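Local atomic coordinates of putative acetyltransferase (Nocardia farcinica, PDB entry 3D9W), a protein that probably transfers an acetyl group to the amino nitrogen of arylamine substrates. Residues L224-L235 with V262-E270. Numbering follows the deposited sequence.
Sequences LQRFHSDRHHVL and VINELFDIE
Asp268 OD2 is gripped by two nitrogens of Arg226. NE, 2.9 Å from OD2, gives the straighter bond, 155° at the hydrogen, and meets the anti lone pair; NH2 donates to OD2 from farther out of the carboxylate plane. The acid thus sits at the side edge of the guanidinium, with the two planes 68° apart. Arginine suits this place because NH1 is left to bond Thr47 O, while Asp268 OD1 pairs with Arg77, so two salt bridges and one bond to a backbone carbonyl link both segments to Thr47 and Arg77. With CG anti to the backbone N (chi1 -175°) and a bend at chi2, the Arg226 chain runs past Leu266 O before reaching the acid.

Beside this polar end, Phe267 inserts its ring against the hairpin; a flat apolar ring can offer a face to Leu224 CB, 4.0 Å from its centroid, and an edge to Gln225 C. Leu235 CB approaches Phe267 CZ to 3.7 Å, and the CB atoms of Arg226 and His233 come obliquely from the side of the ring plane opposite Leu224 CB. Branched leucine and isoleucine chains spread methyls around it: Leu224 CD1 meets Ile263 CG1 at 3.8 Å, and Leu224 CD2 reaches Ile269 CD1. Leu266 CD1 makes a CH-pi contact over a face of the His233 imidazole, whose ND1 and NE2 bond Thr242 and Arg231.

Leu224, Arg226, His233 and Leu235 all direct their CB atoms toward the 262-270 segment, the one-sided pattern of alternating residues in an antiparallel beta-hairpin whose face is packed against a helix and its following turn.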
ATOM      1  N   LEU A 224      11.218   3.695  -1.204  1.00 22.49           N
ATOM      2  CA  LEU A 224      10.161   4.375  -1.937  1.00 21.05           C
ATOM      3  C   LEU A 224       9.672   3.621  -3.170  1.00 21.24           C
ATOM      4  O   LEU A 224      10.450   3.002  -3.903  1.00 21.66           O
ATOM      5  CB  LEU A 224      10.652   5.754  -2.380  1.00 20.65           C
ATOM      6  CG  LEU A 224      11.475   6.563  -1.379  1.00 19.61           C
ATOM      7  CD1 LEU A 224      11.950   7.855  -2.019  1.00 17.30           C
ATOM      8  CD2 LEU A 224      10.635   6.843  -0.150  1.00 19.31           C
ATOM      9  N   GLN A 225       8.371   3.673  -3.394  1.00 19.40           N
ATOM     10  CA  GLN A 225       7.806   3.047  -4.563  1.00 18.65           C
ATOM     11  C   GLN A 225       6.859   4.064  -5.170  1.00 19.92           C
ATOM     12  O   GLN A 225       6.310   4.910  -4.467  1.00 19.98           O
ATOM     13  CB  GLN A 225       7.027   1.790  -4.202  1.00 18.43           C
ATOM     14  CG  GLN A 225       7.819   0.735  -3.499  1.00 17.83           C
ATOM     15  CD  GLN A 225       6.984  -0.486  -3.225  1.00 18.81           C
ATOM     16  OE1 GLN A 225       6.667  -1.256  -4.135  1.00 19.38           O
ATOM     17  NE2 GLN A 225       6.601  -0.665  -1.966  1.00 16.11           N
ATOM     18  N   ARG A 226       6.707   4.005  -6.484  1.00 19.38           N
ATOM     19  CA  ARG A 226       5.795   4.882  -7.195  1.00 19.07           C
ATOM     20  C   ARG A 226       5.195   3.918  -8.193  1.00 19.65           C
ATOM     21  O   ARG A 226       5.922   3.211  -8.892  1.00 19.12           O
ATOM     22  CB  ARG A 226       6.542   6.007  -7.910  1.00 18.38           C
ATOM     23  CG  ARG A 226       5.620   7.019  -8.558  1.00 16.74           C
ATOM     24  CD  ARG A 226       4.762   7.701  -7.519  1.00 17.21           C
ATOM     25  NE  ARG A 226       3.981   8.784  -8.106  1.00 19.36           N
ATOM     26  CZ  ARG A 226       2.781   8.640  -8.656  1.00 18.62           C
ATOM     27  NH1 ARG A 226       2.198   7.451  -8.693  1.00 18.50           N
ATOM     28  NH2 ARG A 226       2.172   9.684  -9.192  1.00 17.96           N
ATOM     29  N   PHE A 227       3.873   3.858  -8.253  1.00 19.53           N
ATOM     30  CA  PHE A 227       3.254   2.909  -9.160  1.00 19.79           C
ATOM     31  C   PHE A 227       2.444   3.519 -10.295  1.00 20.82           C
ATOM     32  O   PHE A 227       1.569   4.360 -10.080  1.00 21.74           O
ATOM     33  CB  PHE A 227       2.387   1.935  -8.366  1.00 16.69           C
ATOM     34  CG  PHE A 227       1.886   0.790  -9.172  1.00 15.09           C
ATOM     35  CD1 PHE A 227       2.778  -0.065  -9.801  1.00 13.01           C
ATOM     36  CD2 PHE A 227       0.518   0.576  -9.329  1.00 14.27           C
ATOM     37  CE1 PHE A 227       2.320  -1.114 -10.580  1.00 13.07           C
ATOM     38  CE2 PHE A 227       0.049  -0.472 -10.106  1.00 12.89           C
ATOM     39  CZ  PHE A 227       0.954  -1.320 -10.735  1.00 13.25           C
ATOM     40  N   HIS A 228       2.758   3.083 -11.509  1.00 20.45           N
ATOM     41  CA  HIS A 228       2.070   3.550 -12.701  1.00 21.91           C
ATOM     42  C   HIS A 228       1.381   2.351 -13.361  1.00 22.73           C
ATOM     43  O   HIS A 228       1.682   1.199 -13.034  1.00 23.00           O
ATOM     44  CB  HIS A 228       3.067   4.217 -13.655  1.00 21.33           C
ATOM     45  CG  HIS A 228       3.712   5.450 -13.088  1.00 22.06           C
ATOM     46  ND1 HIS A 228       2.997   6.583 -12.764  1.00 20.20           N
ATOM     47  CD2 HIS A 228       5.004   5.722 -12.782  1.00 21.51           C
ATOM     48  CE1 HIS A 228       3.820   7.499 -12.285  1.00 20.61           C
ATOM     49  NE2 HIS A 228       5.044   7.003 -12.287  1.00 21.12           N
ATOM     50  N   SER A 229       0.450   2.612 -14.276  1.00 21.91           N
ATOM     51  CA  SER A 229      -0.268   1.519 -14.915  1.00 20.94           C
ATOM     52  C   SER A 229       0.664   0.668 -15.760  1.00 20.22           C
ATOM     53  O   SER A 229       0.452  -0.528 -15.899  1.00 19.24           O
ATOM     54  CB  SER A 229      -1.402   2.053 -15.791  1.00 20.92           C
ATOM     55  OG  SER A 229      -0.926   2.366 -17.084  1.00 21.82           O
ATOM     56  N   ASP A 230       1.710   1.284 -16.296  1.00 20.01           N
ATOM     57  CA  ASP A 230       2.647   0.574 -17.150  1.00 20.97           C
ATOM     58  C   ASP A 230       4.048   0.356 -16.582  1.00 21.78           C
ATOM     59  O   ASP A 230       4.872  -0.305 -17.209  1.00 23.27           O
ATOM     60  CB  ASP A 230       2.759   1.307 -18.487  1.00 21.05           C
ATOM     61  CG  ASP A 230       3.380   2.688 -18.347  1.00 22.10           C
ATOM     62  OD1 ASP A 230       3.370   3.233 -17.223  1.00 21.12           O
ATOM     63  OD2 ASP A 230       3.867   3.239 -19.361  1.00 22.25           O
ATOM     64  N   ARG A 231       4.331   0.905 -15.408  1.00 23.04           N
ATOM     65  CA  ARG A 231       5.654   0.749 -14.810  1.00 23.59           C
ATOM     66  C   ARG A 231       5.638   0.923 -13.292  1.00 23.72           C
ATOM     67  O   ARG A 231       4.703   1.498 -12.723  1.00 24.32           O
ATOM     68  CB  ARG A 231       6.632   1.743 -15.437  1.00 25.16           C
ATOM     69  CG  ARG A 231       6.226   3.191 -15.269  1.00 30.07           C
ATOM     70  CD  ARG A 231       7.252   4.134 -15.884  1.00 35.13           C
ATOM     71  NE  ARG A 231       7.175   5.477 -15.302  1.00 38.55           N
ATOM     72  CZ  ARG A 231       6.223   6.370 -15.575  1.00 39.05           C
ATOM     73  NH1 ARG A 231       5.254   6.073 -16.439  1.00 36.77           N
ATOM     74  NH2 ARG A 231       6.228   7.554 -14.959  1.00 39.30           N
ATOM     75  N   HIS A 232       6.686   0.424 -12.643  1.00 22.07           N
ATOM     76  CA  HIS A 232       6.801   0.478 -11.193  1.00 19.33           C
ATOM     77  C   HIS A 232       8.208   0.928 -10.822  1.00 17.78           C
ATOM     78  O   HIS A 232       9.186   0.293 -11.194  1.00 16.03           O
ATOM     79  CB  HIS A 232       6.510  -0.919 -10.634  1.00 18.73           C
ATOM     80  CG  HIS A 232       6.656  -1.038  -9.149  1.00 18.49           C
ATOM     81  ND1 HIS A 232       7.085  -2.197  -8.539  1.00 19.32           N
ATOM     82  CD2 HIS A 232       6.392  -0.162  -8.151  1.00 19.28           C
ATOM     83  CE1 HIS A 232       7.083  -2.030  -7.229  1.00 18.80           C
ATOM     84  NE2 HIS A 232       6.665  -0.805  -6.966  1.00 19.92           N
ATOM     85  N   HIS A 233       8.305   2.038 -10.106  1.00 17.35           N
ATOM     86  CA  HIS A 233       9.597   2.547  -9.679  1.00 17.55           C
ATOM     87  C   HIS A 233       9.804   2.142  -8.235  1.00 18.41           C
ATOM     88  O   HIS A 233       8.858   2.105  -7.460  1.00 17.97           O
ATOM     89  CB  HIS A 233       9.650   4.072  -9.748  1.00 19.08           C
ATOM     90  CG  HIS A 233       9.590   4.634 -11.134  1.00 20.15           C
ATOM     91  ND1 HIS A 233      10.559   4.388 -12.084  1.00 20.21           N
ATOM     92  CD2 HIS A 233       8.690   5.459 -11.720  1.00 19.58           C
ATOM     93  CE1 HIS A 233      10.257   5.035 -13.196  1.00 19.48           C
ATOM     94  NE2 HIS A 233       9.128   5.692 -13.000  1.00 21.28           N
ATOM     95  N   VAL A 234      11.047   1.846  -7.873  1.00 19.81           N
ATOM     96  CA  VAL A 234      11.378   1.472  -6.503  1.00 20.25           C
ATOM     97  C   VAL A 234      12.753   1.987  -6.093  1.00 21.45           C
ATOM     98  O   VAL A 234      13.728   1.839  -6.828  1.00 20.70           O
ATOM     99  CB  VAL A 234      11.375  -0.068  -6.303  1.00 21.83           C
ATOM    100  CG1 VAL A 234      11.844  -0.414  -4.892  1.00 19.56           C
ATOM    101  CG2 VAL A 234       9.989  -0.620  -6.537  1.00 20.91           C
ATOM    102  N   LEU A 235      12.815   2.608  -4.919  1.00 22.91           N
ATOM    103  CA  LEU A 235      14.085   3.083  -4.377  1.00 23.44           C
ATOM    104  C   LEU A 235      14.350   2.285  -3.103  1.00 24.31           C
ATOM    105  O   LEU A 235      13.635   2.429  -2.118  1.00 24.68           O
ATOM    106  CB  LEU A 235      14.049   4.575  -4.044  1.00 22.48           C
ATOM    107  CG  LEU A 235      15.382   5.019  -3.428  1.00 22.14           C
ATOM    108  CD1 LEU A 235      16.531   4.729  -4.389  1.00 22.90           C
ATOM    109  CD2 LEU A 235      15.335   6.485  -3.107  1.00 22.19           C
ATOM    110  N   VAL A 262      15.844  12.448  -7.856  1.00 20.90           N
ATOM    111  CA  VAL A 262      15.125  11.207  -8.130  1.00 20.65           C
ATOM    112  C   VAL A 262      13.841  11.150  -7.319  1.00 21.03           C
ATOM    113  O   VAL A 262      12.798  10.746  -7.823  1.00 21.14           O
ATOM    114  CB  VAL A 262      15.991   9.977  -7.784  1.00 19.61           C
ATOM    115  CG1 VAL A 262      15.133   8.734  -7.704  1.00 18.34           C
ATOM    116  CG2 VAL A 262      17.068   9.797  -8.837  1.00 20.60           C
ATOM    117  N   ILE A 263      13.931  11.578  -6.064  1.00 20.73           N
ATOM    118  CA  ILE A 263      12.807  11.573  -5.150  1.00 21.57           C
ATOM    119  C   ILE A 263      11.707  12.559  -5.531  1.00 22.89           C
ATOM    120  O   ILE A 263      10.536  12.324  -5.246  1.00 24.18           O
ATOM    121  CB  ILE A 263      13.303  11.848  -3.725  1.00 21.15           C
ATOM    122  CG1 ILE A 263      14.158  10.668  -3.258  1.00 21.14           C
ATOM    123  CG2 ILE A 263      12.129  12.054  -2.776  1.00 22.02           C
ATOM    124  CD1 ILE A 263      14.852  10.914  -1.943  1.00 20.76           C
ATOM    125  N   ASN A 264      12.080  13.659  -6.177  1.00 22.49           N
ATOM    126  CA  ASN A 264      11.109  14.662  -6.605  1.00 21.53           C
ATOM    127  C   ASN A 264      10.456  14.290  -7.939  1.00 22.01           C
ATOM    128  O   ASN A 264       9.225  14.311  -8.073  1.00 22.58           O
ATOM    129  CB  ASN A 264      11.786  16.027  -6.743  1.00 20.13           C
ATOM    130  CG  ASN A 264      10.986  16.992  -7.607  1.00 20.47           C
ATOM    131  OD1 ASN A 264       9.868  17.364  -7.273  1.00 20.90           O
ATOM    132  ND2 ASN A 264      11.562  17.396  -8.726  1.00 20.64           N
ATOM    133  N   GLU A 265      11.284  13.942  -8.919  1.00 20.07           N
ATOM    134  CA  GLU A 265      10.784  13.595 -10.238  1.00 20.17           C
ATOM    135  C   GLU A 265      10.154  12.217 -10.315  1.00 20.07           C
ATOM    136  O   GLU A 265       9.070  12.055 -10.877  1.00 21.00           O
ATOM    137  CB  GLU A 265      11.910  13.681 -11.262  1.00 21.54           C
ATOM    138  CG  GLU A 265      12.788  14.910 -11.130  1.00 23.91           C
ATOM    139  CD  GLU A 265      13.707  15.097 -12.317  1.00 23.64           C
ATOM    140  OE1 GLU A 265      14.345  14.118 -12.749  1.00 25.42           O
ATOM    141  OE2 GLU A 265      13.797  16.230 -12.815  1.00 25.33           O
ATOM    142  N   LEU A 266      10.837  11.229  -9.743  1.00 19.84           N
ATOM    143  CA  LEU A 266      10.369   9.849  -9.765  1.00 19.76           C
ATOM    144  C   LEU A 266       9.421   9.402  -8.674  1.00 20.74           C
ATOM    145  O   LEU A 266       8.757   8.381  -8.819  1.00 22.98           O
ATOM    146  CB  LEU A 266      11.550   8.889  -9.750  1.00 15.99           C
ATOM    147  CG  LEU A 266      12.335   8.813 -11.038  1.00 16.86           C
ATOM    148  CD1 LEU A 266      12.745   7.366 -11.263  1.00 16.51           C
ATOM    149  CD2 LEU A 266      11.488   9.297 -12.195  1.00 16.97           C
ATOM    150  N   PHE A 267       9.343  10.145  -7.585  1.00 22.26           N
ATOM    151  CA  PHE A 267       8.490   9.714  -6.499  1.00 21.92           C
ATOM    152  C   PHE A 267       7.531  10.769  -6.000  1.00 21.83           C
ATOM    153  O   PHE A 267       6.795  10.549  -5.041  1.00 22.73           O
ATOM    154  CB  PHE A 267       9.381   9.188  -5.375  1.00 22.20           C
ATOM    155  CG  PHE A 267      10.153   7.959  -5.762  1.00 20.09           C
ATOM    156  CD1 PHE A 267       9.511   6.722  -5.861  1.00 19.92           C
ATOM    157  CD2 PHE A 267      11.497   8.040  -6.086  1.00 19.30           C
ATOM    158  CE1 PHE A 267      10.197   5.584  -6.280  1.00 18.21           C
ATOM    159  CE2 PHE A 267      12.198   6.905  -6.510  1.00 19.15           C
ATOM    160  CZ  PHE A 267      11.544   5.676  -6.605  1.00 18.66           C
ATOM    161  N   ASP A 268       7.546  11.918  -6.665  1.00 21.16           N
ATOM    162  CA  ASP A 268       6.666  13.023  -6.334  1.00 20.48           C
ATOM    163  C   ASP A 268       6.593  13.280  -4.849  1.00 19.64           C
ATOM    164  O   ASP A 268       5.522  13.490  -4.285  1.00 19.25           O
ATOM    165  CB  ASP A 268       5.290  12.746  -6.904  1.00 19.33           C
ATOM    166  CG  ASP A 268       5.339  12.520  -8.383  1.00 20.39           C
ATOM    167  OD1 ASP A 268       5.894  13.400  -9.077  1.00 21.23           O
ATOM    168  OD2 ASP A 268       4.846  11.468  -8.847  1.00 18.19           O
ATOM    169  N   ILE A 269       7.766  13.252  -4.236  1.00 19.41           N
ATOM    170  CA  ILE A 269       7.920  13.489  -2.822  1.00 20.96           C
ATOM    171  C   ILE A 269       8.764  14.750  -2.685  1.00 22.76           C
ATOM    172  O   ILE A 269       9.801  14.874  -3.331  1.00 23.52           O
ATOM    173  CB  ILE A 269       8.617  12.288  -2.160  1.00 21.07           C
ATOM    174  CG1 ILE A 269       7.662  11.097  -2.174  1.00 18.93           C
ATOM    175  CG2 ILE A 269       9.083  12.642  -0.748  1.00 22.12           C
ATOM    176  CD1 ILE A 269       8.233   9.838  -1.588  1.00 19.98           C
ATOM    177  N   GLU A 270       8.296  15.683  -1.857  1.00 24.81           N
ATOM    178  CA  GLU A 270       8.976  16.958  -1.608  1.00 26.89           C
ATOM    179  C   GLU A 270       9.277  17.085  -0.110  1.00 26.99           C
ATOM    180  O   GLU A 270       8.380  16.964   0.724  1.00 26.44           O
ATOM    181  CB  GLU A 270       8.077  18.119  -2.052  1.00 29.56           C
ATOM    182  CG  GLU A 270       8.819  19.337  -2.569  1.00 31.92           C
ATOM    183  CD  GLU A 270       8.221  19.863  -3.870  1.00 33.68           C
ATOM    184  OE1 GLU A 270       7.882  19.037  -4.757  1.00 32.90           O
ATOM    185  OE2 GLU A 270       8.104  21.101  -4.006  1.00 34.58           O
TER